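Glucosamine kinase (Streptacidiphilus jiangxiensis, PDB 6HWJ) catalyses the magnesium- and ATP-dependent phosphorylation of D-glucosamine to D-glucosamine 6-phosphate and, to a lesser extent, also acts on glucose. Local coordinates at residues Thr239-Ala244 with Thr292-Val297; Ala284-Leu289 with Asp395-Pro400. All blocks are in the same frame, centred on the assembly; numbering follows the deposited sequence.

Interaction 1: residues Thr239-Ala244 with Thr292-Val297; sequences TPATAA and TPLIDV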
ATOM      1  N   THR A 239      10.084 -12.332  12.650  1.00 40.20           N
ATOM      2  CA  THR A 239      10.548 -13.637  12.164  1.00 40.87           C
ATOM      3  C   THR A 239      11.964 -13.473  11.631  1.00 39.01           C
ATOM      4  O   THR A 239      12.184 -12.637  10.733  1.00 34.16           O
ATOM      5  CB  THR A 239       9.622 -14.179  11.079  1.00 45.31           C
ATOM      6  OG1 THR A 239       8.273 -14.257  11.570  1.00 47.27           O
ATOM      7  CG2 THR A 239      10.081 -15.548  10.630  1.00 44.87           C
ATOM      8  N   PRO A 240      12.942 -14.246  12.101  1.00 44.79           N
ATOM      9  CA  PRO A 240      14.294 -14.154  11.520  1.00 43.64           C
ATOM     10  C   PRO A 240      14.304 -14.652  10.081  1.00 40.72           C
ATOM     11  O   PRO A 240      13.784 -15.730   9.776  1.00 40.95           O
ATOM     12  CB  PRO A 240      15.145 -15.054  12.427  1.00 49.57           C
ATOM     13  CG  PRO A 240      14.337 -15.263  13.671  1.00 52.17           C
ATOM     14  CD  PRO A 240      12.888 -15.183  13.240  1.00 50.16           C
ATOM     15  N   ALA A 241      14.883 -13.849   9.190  1.00 36.82           N
ATOM     16  CA  ALA A 241      15.124 -14.300   7.830  1.00 36.17           C
ATOM     17  C   ALA A 241      16.028 -15.527   7.839  1.00 38.14           C
ATOM     18  O   ALA A 241      16.971 -15.617   8.623  1.00 36.23           O
ATOM     19  CB  ALA A 241      15.759 -13.188   7.006  1.00 36.72           C
ATOM     20  N   THR A 242      15.728 -16.480   6.963  1.00 39.89           N
ATOM     21  CA  THR A 242      16.518 -17.690   6.846  1.00 44.19           C
ATOM     22  C   THR A 242      17.582 -17.520   5.770  1.00 42.12           C
ATOM     23  O   THR A 242      17.549 -16.582   4.972  1.00 39.18           O
ATOM     24  CB  THR A 242      15.625 -18.886   6.518  1.00 48.24           C
ATOM     25  OG1 THR A 242      14.953 -18.641   5.275  1.00 49.64           O
ATOM     26  CG2 THR A 242      14.585 -19.097   7.612  1.00 50.52           C
ATOM     27  N   ALA A 243      18.542 -18.455   5.752  1.00 41.79           N
ATOM     28  CA  ALA A 243      19.505 -18.493   4.660  1.00 40.25           C
ATOM     29  C   ALA A 243      18.795 -18.556   3.313  1.00 42.76           C
ATOM     30  O   ALA A 243      19.161 -17.842   2.369  1.00 44.88           O
ATOM     31  CB  ALA A 243      20.445 -19.696   4.820  1.00 43.34           C
ATOM     32  N   ALA A 244      17.761 -19.396   3.211  1.00 41.95           N
ATOM     33  CA  ALA A 244      17.018 -19.501   1.961  1.00 41.44           C
ATOM     34  C   ALA A 244      16.354 -18.186   1.600  1.00 39.86           C
ATOM     35  O   ALA A 244      16.285 -17.817   0.420  1.00 38.72           O
ATOM     36  CB  ALA A 244      15.979 -20.618   2.060  1.00 42.59           C
ATOM     37  N   THR A 292      18.368 -11.589   9.984  1.00 37.06           N
ATOM     38  CA  THR A 292      17.873 -10.224  10.099  1.00 35.94           C
ATOM     39  C   THR A 292      16.364 -10.252  10.328  1.00 36.18           C
ATOM     40  O   THR A 292      15.668 -11.109   9.770  1.00 34.33           O
ATOM     41  CB  THR A 292      18.223  -9.423   8.841  1.00 34.52           C
ATOM     42  OG1 THR A 292      18.009  -8.030   9.085  1.00 34.84           O
ATOM     43  CG2 THR A 292      17.378  -9.860   7.655  1.00 36.17           C
ATOM     44  N   PRO A 293      15.828  -9.358  11.159  1.00 37.60           N
ATOM     45  CA  PRO A 293      14.419  -9.483  11.572  1.00 34.76           C
ATOM     46  C   PRO A 293      13.453  -9.065  10.477  1.00 30.22           C
ATOM     47  O   PRO A 293      13.605  -8.004   9.864  1.00 31.88           O
ATOM     48  CB  PRO A 293      14.318  -8.554  12.791  1.00 34.90           C
ATOM     49  CG  PRO A 293      15.372  -7.520  12.549  1.00 38.05           C
ATOM     50  CD  PRO A 293      16.517  -8.257  11.865  1.00 37.94           C
ATOM     51  N   LEU A 294      12.446  -9.903  10.247  1.00 30.29           N
ATOM     52  CA  LEU A 294      11.317  -9.559   9.378  1.00 30.20           C
ATOM     53  C   LEU A 294      10.090  -9.265  10.237  1.00 31.38           C
ATOM     54  O   LEU A 294       9.815  -9.992  11.206  1.00 31.86           O
ATOM     55  CB  LEU A 294      11.002 -10.688   8.404  1.00 31.72           C
ATOM     56  CG  LEU A 294      12.216 -11.328   7.698  1.00 31.63           C
ATOM     57  CD1 LEU A 294      11.777 -12.535   6.860  1.00 34.05           C
ATOM     58  CD2 LEU A 294      12.908 -10.281   6.854  1.00 30.01           C
ATOM     59  N   ILE A 295       9.360  -8.209   9.874  1.00 29.46           N
ATOM     60  CA  ILE A 295       8.153  -7.781  10.577  1.00 28.57           C
ATOM     61  C   ILE A 295       7.052  -7.518   9.552  1.00 28.34           C
ATOM     62  O   ILE A 295       7.290  -7.483   8.347  1.00 30.59           O
ATOM     63  CB  ILE A 295       8.378  -6.514  11.436  1.00 27.72           C
ATOM     64  CG1 ILE A 295       8.835  -5.345  10.572  1.00 26.93           C
ATOM     65  CG2 ILE A 295       9.406  -6.786  12.556  1.00 28.92           C
ATOM     66  CD1 ILE A 295       8.706  -3.991  11.255  1.00 28.57           C
ATOM     67  N   ASP A 296       5.834  -7.336  10.048  1.00 27.42           N
ATOM     68  CA  ASP A 296       4.768  -6.762   9.224  1.00 27.40           C
ATOM     69  C   ASP A 296       5.196  -5.361   8.781  1.00 26.50           C
ATOM     70  O   ASP A 296       5.531  -4.516   9.622  1.00 27.85           O
ATOM     71  CB  ASP A 296       3.460  -6.682  10.026  1.00 27.95           C
ATOM     72  CG  ASP A 296       2.906  -8.054  10.406  1.00 33.76           C
ATOM     73  OD1 ASP A 296       3.457  -9.097   9.990  1.00 32.57           O
ATOM     74  OD2 ASP A 296       1.918  -8.091  11.159  1.00 34.70           O
ATOM     75  N   VAL A 297       5.193  -5.111   7.473  1.00 25.57           N
ATOM     76  CA  VAL A 297       5.641  -3.841   6.933  1.00 26.06           C
ATOM     77  C   VAL A 297       4.512  -3.227   6.100  1.00 25.92           C
ATOM     78  O   VAL A 297       3.498  -3.859   5.828  1.00 24.71           O
ATOM     79  CB  VAL A 297       6.925  -3.966   6.082  1.00 26.55           C
ATOM     80  CG1 VAL A 297       8.102  -4.438   6.931  1.00 25.33           C
ATOM     81  CG2 VAL A 297       6.713  -4.895   4.893  1.00 27.43           C
TER
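Leu294 lays its isobutyl group against the backbone of Thr239-Ala241: CB and CG crowd the carbonyl O of Thr239, and Leu294 CD1 reaches Ala241, 3.9 Å from Ala241 CA. The other methyl, Leu294 CD2, lies 4.1 Å from Ala241 CB, and the two branches together cover the inner side of the alanine. Leu294 CG stands anti to the carbonyl carbon (chi1 -45°), on the side of its own backbone N, whose hydrogen goes to that same Thr239 O. This is one half of an antiparallel hydrogen-bonded pair; in the other half Thr239 N donates to Leu294 O at 2.8 Å. Pro240 and Pro293 follow as a non-hydrogen-bonded pair, a place where the missing N-H of proline costs no cross-strand bond. Past them Ala241 N gives a nearly straight bond (174°) to Thr292 O, 2.9 Å away, and Ala241 CB rests 3.8 Å from Thr292 CG2. The hydroxyl of Thr292 is turned to Asp394, and that of Thr239 is bonded to Arg332. Thr242 then N-caps helix 243-263 with its side chain. The short pairing forms one edge of a three-stranded antiparallel sheet: strand 293-295 runs in the middle between 239-240 and 333-334, Trp249 of helix 243-263 touches Leu294 and Thr292, and helix 335-356 packs on Ile295.

Interaction 2: residues Ala284-Leu289 with Asp395-Pro400; sequences AELDAL and DRLLTP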
ATOM      1  N   ALA A 284      25.666  -9.579  -3.421  1.00 50.49           N
ATOM      2  CA  ALA A 284      26.306 -10.814  -2.977  1.00 55.70           C
ATOM      3  C   ALA A 284      26.420 -10.880  -1.457  1.00 59.21           C
ATOM      4  O   ALA A 284      26.389 -11.968  -0.879  1.00 62.31           O
ATOM      5  CB  ALA A 284      27.688 -10.941  -3.615  1.00 52.31           C
ATOM      6  N   GLU A 285      26.540  -9.738  -0.796  1.00 60.09           N
ATOM      7  CA  GLU A 285      26.707  -9.722   0.647  1.00 64.60           C
ATOM      8  C   GLU A 285      25.417 -10.020   1.398  1.00 56.27           C
ATOM      9  O   GLU A 285      25.443 -10.111   2.626  1.00 51.33           O
ATOM     10  CB  GLU A 285      27.272  -8.366   1.085  1.00 75.20           C
ATOM     11  CG  GLU A 285      28.656  -8.072   0.514  1.00 85.92           C
ATOM     12  CD  GLU A 285      29.700  -9.093   0.939  1.00 95.20           C
ATOM     13  OE1 GLU A 285      29.674  -9.524   2.113  1.00 97.66           O
ATOM     14  OE2 GLU A 285      30.541  -9.471   0.097  1.00 98.97           O
ATOM     15  N   LEU A 286      24.295 -10.191   0.693  1.00 51.80           N
ATOM     16  CA  LEU A 286      23.051 -10.558   1.357  1.00 45.76           C
ATOM     17  C   LEU A 286      23.154 -11.909   2.051  1.00 44.39           C
ATOM     18  O   LEU A 286      22.437 -12.160   3.021  1.00 38.17           O
ATOM     19  CB  LEU A 286      21.911 -10.579   0.339  1.00 45.96           C
ATOM     20  CG  LEU A 286      21.476  -9.199  -0.162  1.00 48.64           C
ATOM     21  CD1 LEU A 286      20.468  -9.349  -1.292  1.00 50.93           C
ATOM     22  CD2 LEU A 286      20.891  -8.380   0.979  1.00 48.15           C
ATOM     23  N   ASP A 287      24.026 -12.795   1.569  1.00 50.64           N
ATOM     24  CA  ASP A 287      24.116 -14.124   2.169  1.00 61.66           C
ATOM     25  C   ASP A 287      24.528 -14.053   3.634  1.00 55.62           C
ATOM     26  O   ASP A 287      24.193 -14.948   4.415  1.00 57.59           O
ATOM     27  CB  ASP A 287      25.095 -14.993   1.376  1.00 77.90           C
ATOM     28  CG  ASP A 287      24.641 -15.218  -0.056  1.00 89.56           C
ATOM     29  OD1 ASP A 287      23.416 -15.217  -0.302  1.00 92.01           O
ATOM     30  OD2 ASP A 287      25.512 -15.394  -0.937  1.00 94.84           O
ATOM     31  N   ALA A 288      25.237 -13.003   4.029  1.00 51.75           N
ATOM     32  CA  ALA A 288      25.666 -12.849   5.412  1.00 53.58           C
ATOM     33  C   ALA A 288      24.604 -12.225   6.308  1.00 54.20           C
ATOM     34  O   ALA A 288      24.859 -12.036   7.499  1.00 55.94           O
ATOM     35  CB  ALA A 288      26.929 -11.991   5.477  1.00 55.29           C
ATOM     36  N   LEU A 289      23.428 -11.910   5.773  1.00 50.56           N
ATOM     37  CA  LEU A 289      22.385 -11.235   6.534  1.00 48.98           C
ATOM     38  C   LEU A 289      21.297 -12.187   7.014  1.00 46.34           C
ATOM     39  O   LEU A 289      20.223 -11.737   7.415  1.00 42.69           O
ATOM     40  CB  LEU A 289      21.768 -10.114   5.699  1.00 50.13           C
ATOM     41  CG  LEU A 289      22.766  -9.038   5.262  1.00 52.65           C
ATOM     42  CD1 LEU A 289      22.067  -7.966   4.483  1.00 51.61           C
ATOM     43  CD2 LEU A 289      23.520  -8.441   6.454  1.00 54.90           C
ATOM     44  N   ASP A 395      20.460  -1.831   9.366  1.00 34.93           N
ATOM     45  CA  ASP A 395      20.897  -0.891   8.341  1.00 36.33           C
ATOM     46  C   ASP A 395      21.971  -1.468   7.426  1.00 33.88           C
ATOM     47  O   ASP A 395      22.359  -0.808   6.454  1.00 32.80           O
ATOM     48  CB  ASP A 395      21.387   0.418   8.971  1.00 41.18           C
ATOM     49  CG  ASP A 395      22.475   0.207   9.998  1.00 47.65           C
ATOM     50  OD1 ASP A 395      23.039  -0.904  10.067  1.00 48.74           O
ATOM     51  OD2 ASP A 395      22.744   1.165  10.748  1.00 48.94           O
ATOM     52  N   ARG A 396      22.441  -2.683   7.684  1.00 36.38           N
ATOM     53  CA  ARG A 396      23.246  -3.370   6.677  1.00 37.01           C
ATOM     54  C   ARG A 396      22.474  -3.555   5.381  1.00 35.70           C
ATOM     55  O   ARG A 396      23.084  -3.680   4.320  1.00 37.65           O
ATOM     56  CB  ARG A 396      23.714  -4.726   7.205  1.00 38.98           C
ATOM     57  CG  ARG A 396      24.593  -4.630   8.455  1.00 41.96           C
ATOM     58  CD  ARG A 396      24.878  -6.010   9.017  1.00 46.32           C
ATOM     59  NE  ARG A 396      23.648  -6.730   9.341  1.00 48.69           N
ATOM     60  CZ  ARG A 396      23.600  -8.014   9.671  1.00 54.15           C
ATOM     61  NH1 ARG A 396      24.718  -8.730   9.727  1.00 54.94           N
ATOM     62  NH2 ARG A 396      22.435  -8.580   9.946  1.00 54.65           N
ATOM     63  N   LEU A 397      21.144  -3.559   5.443  1.00 34.13           N
ATOM     64  CA  LEU A 397      20.314  -3.754   4.264  1.00 31.95           C
ATOM     65  C   LEU A 397      20.134  -2.494   3.444  1.00 33.37           C
ATOM     66  O   LEU A 397      19.586  -2.571   2.343  1.00 31.33           O
ATOM     67  CB  LEU A 397      18.946  -4.279   4.676  1.00 33.60           C
ATOM     68  CG  LEU A 397      18.896  -5.711   5.195  1.00 33.88           C
ATOM     69  CD1 LEU A 397      17.609  -5.969   5.941  1.00 34.85           C
ATOM     70  CD2 LEU A 397      19.036  -6.669   4.029  1.00 36.30           C
ATOM     71  N   LEU A 398      20.566  -1.329   3.951  1.00 32.95           N
ATOM     72  CA  LEU A 398      20.257  -0.082   3.262  1.00 32.31           C
ATOM     73  C   LEU A 398      20.786  -0.088   1.832  1.00 32.56           C
ATOM     74  O   LEU A 398      20.044   0.167   0.884  1.00 31.74           O
ATOM     75  CB  LEU A 398      20.835   1.106   4.034  1.00 35.46           C
ATOM     76  CG  LEU A 398      20.044   1.577   5.250  1.00 36.35           C
ATOM     77  CD1 LEU A 398      20.678   2.826   5.850  1.00 39.49           C
ATOM     78  CD2 LEU A 398      18.600   1.834   4.851  1.00 35.90           C
ATOM     79  N   THR A 399      22.078  -0.367   1.648  1.00 31.87           N
ATOM     80  CA  THR A 399      22.632  -0.252   0.297  1.00 34.27           C
ATOM     81  C   THR A 399      22.051  -1.290  -0.657  1.00 32.30           C
ATOM     82  O   THR A 399      21.569  -0.907  -1.731  1.00 31.74           O
ATOM     83  CB  THR A 399      24.150  -0.318   0.349  1.00 35.94           C
ATOM     84  OG1 THR A 399      24.626   0.714   1.225  1.00 39.66           O
ATOM     85  CG2 THR A 399      24.748  -0.105  -1.055  1.00 34.13           C
ATOM     86  N   PRO A 400      22.070  -2.596  -0.359  1.00 34.24           N
ATOM     87  CA  PRO A 400      21.495  -3.545  -1.332  1.00 29.60           C
ATOM     88  C   PRO A 400      20.037  -3.277  -1.661  1.00 29.46           C
ATOM     89  O   PRO A 400      19.660  -3.356  -2.834  1.00 30.37           O
ATOM     90  CB  PRO A 400      21.704  -4.912  -0.666  1.00 30.85           C
ATOM     91  CG  PRO A 400      22.024  -4.641   0.768  1.00 34.50           C
ATOM     92  CD  PRO A 400      22.685  -3.272   0.791  1.00 34.36           C
TER
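Leu289 pushes its forked end between Arg396 and Leu397 in a packing of two short 3-10 turns, 285-288 and 395-397, one following helix 266-284 and the other leading into helix 398-416. No hydrogen bond crosses between them; each turn is held by its own backbone, with Leu289 N bonded to Leu286 O and Leu398 N to Asp395 O, and the two turns meet through side chains alone. The two methyls of Leu289 divide the work. CD1 goes to Leu397, where the two side chains lie alongside, pointing opposite ways, and Leu289 CD1 comes within 3.3 Å of Leu397 CD2, a close approach for two methyls. CD2 goes to Arg396, again with the side chains running in opposite senses, and Leu289 CD2 occupies the hollow made by the bend of the arginine chain, 3.8 Å from both CB and CD of Arg396. The bend lies at chi3 (-58°), which turns NE back from a fully extended course. Beside this fork, Leu286 provides a second bump. Leu286 CD2 meets Pro400, 3.9 Å from CG and about as far from CB, and also Leu397 CD2 at 4.0 Å. Leu397 CD2 thus touches both leucines of 284-289, which approach it from the same side. Met253 and Trp249 of helix 243-263 touch Leu286 and Leu397 respectively, and Val282 of helix 266-284 packs on Pro400, so the apolar contact continues into the helices around it. Toward solvent the arginine borders the patch, with a salt bridge from NH2 to Asp394 anchoring its charged end. Over one face of the Arg396 guanidinium, above its centre, sits Leu289 CD2, 3.2 Å from Arg396 CZ.

Overall arrangement
From the N terminus, the chain reaches strand 239-240, passes through helices 243-263 and 266-284, and returns at 292-297, where interaction 1 closes a loop of 47 mostly helical residues. Just before that closure it lays down 284-289, which interaction 2 joins to 395-400, closing a longer loop with 105 residues between its segments; that loop holds the magnesium-binding residues Gln305 and Asp317 and helices 335-356 and 362-386. The two contacts therefore cross along the sequence. Their centres are 13 Å apart, and they touch where Thr292 OG1 packs 3.8 Å from Leu397 CD1. Together they tie the small three-stranded sheet and the end of helix 266-284 to the start of helix 398-416.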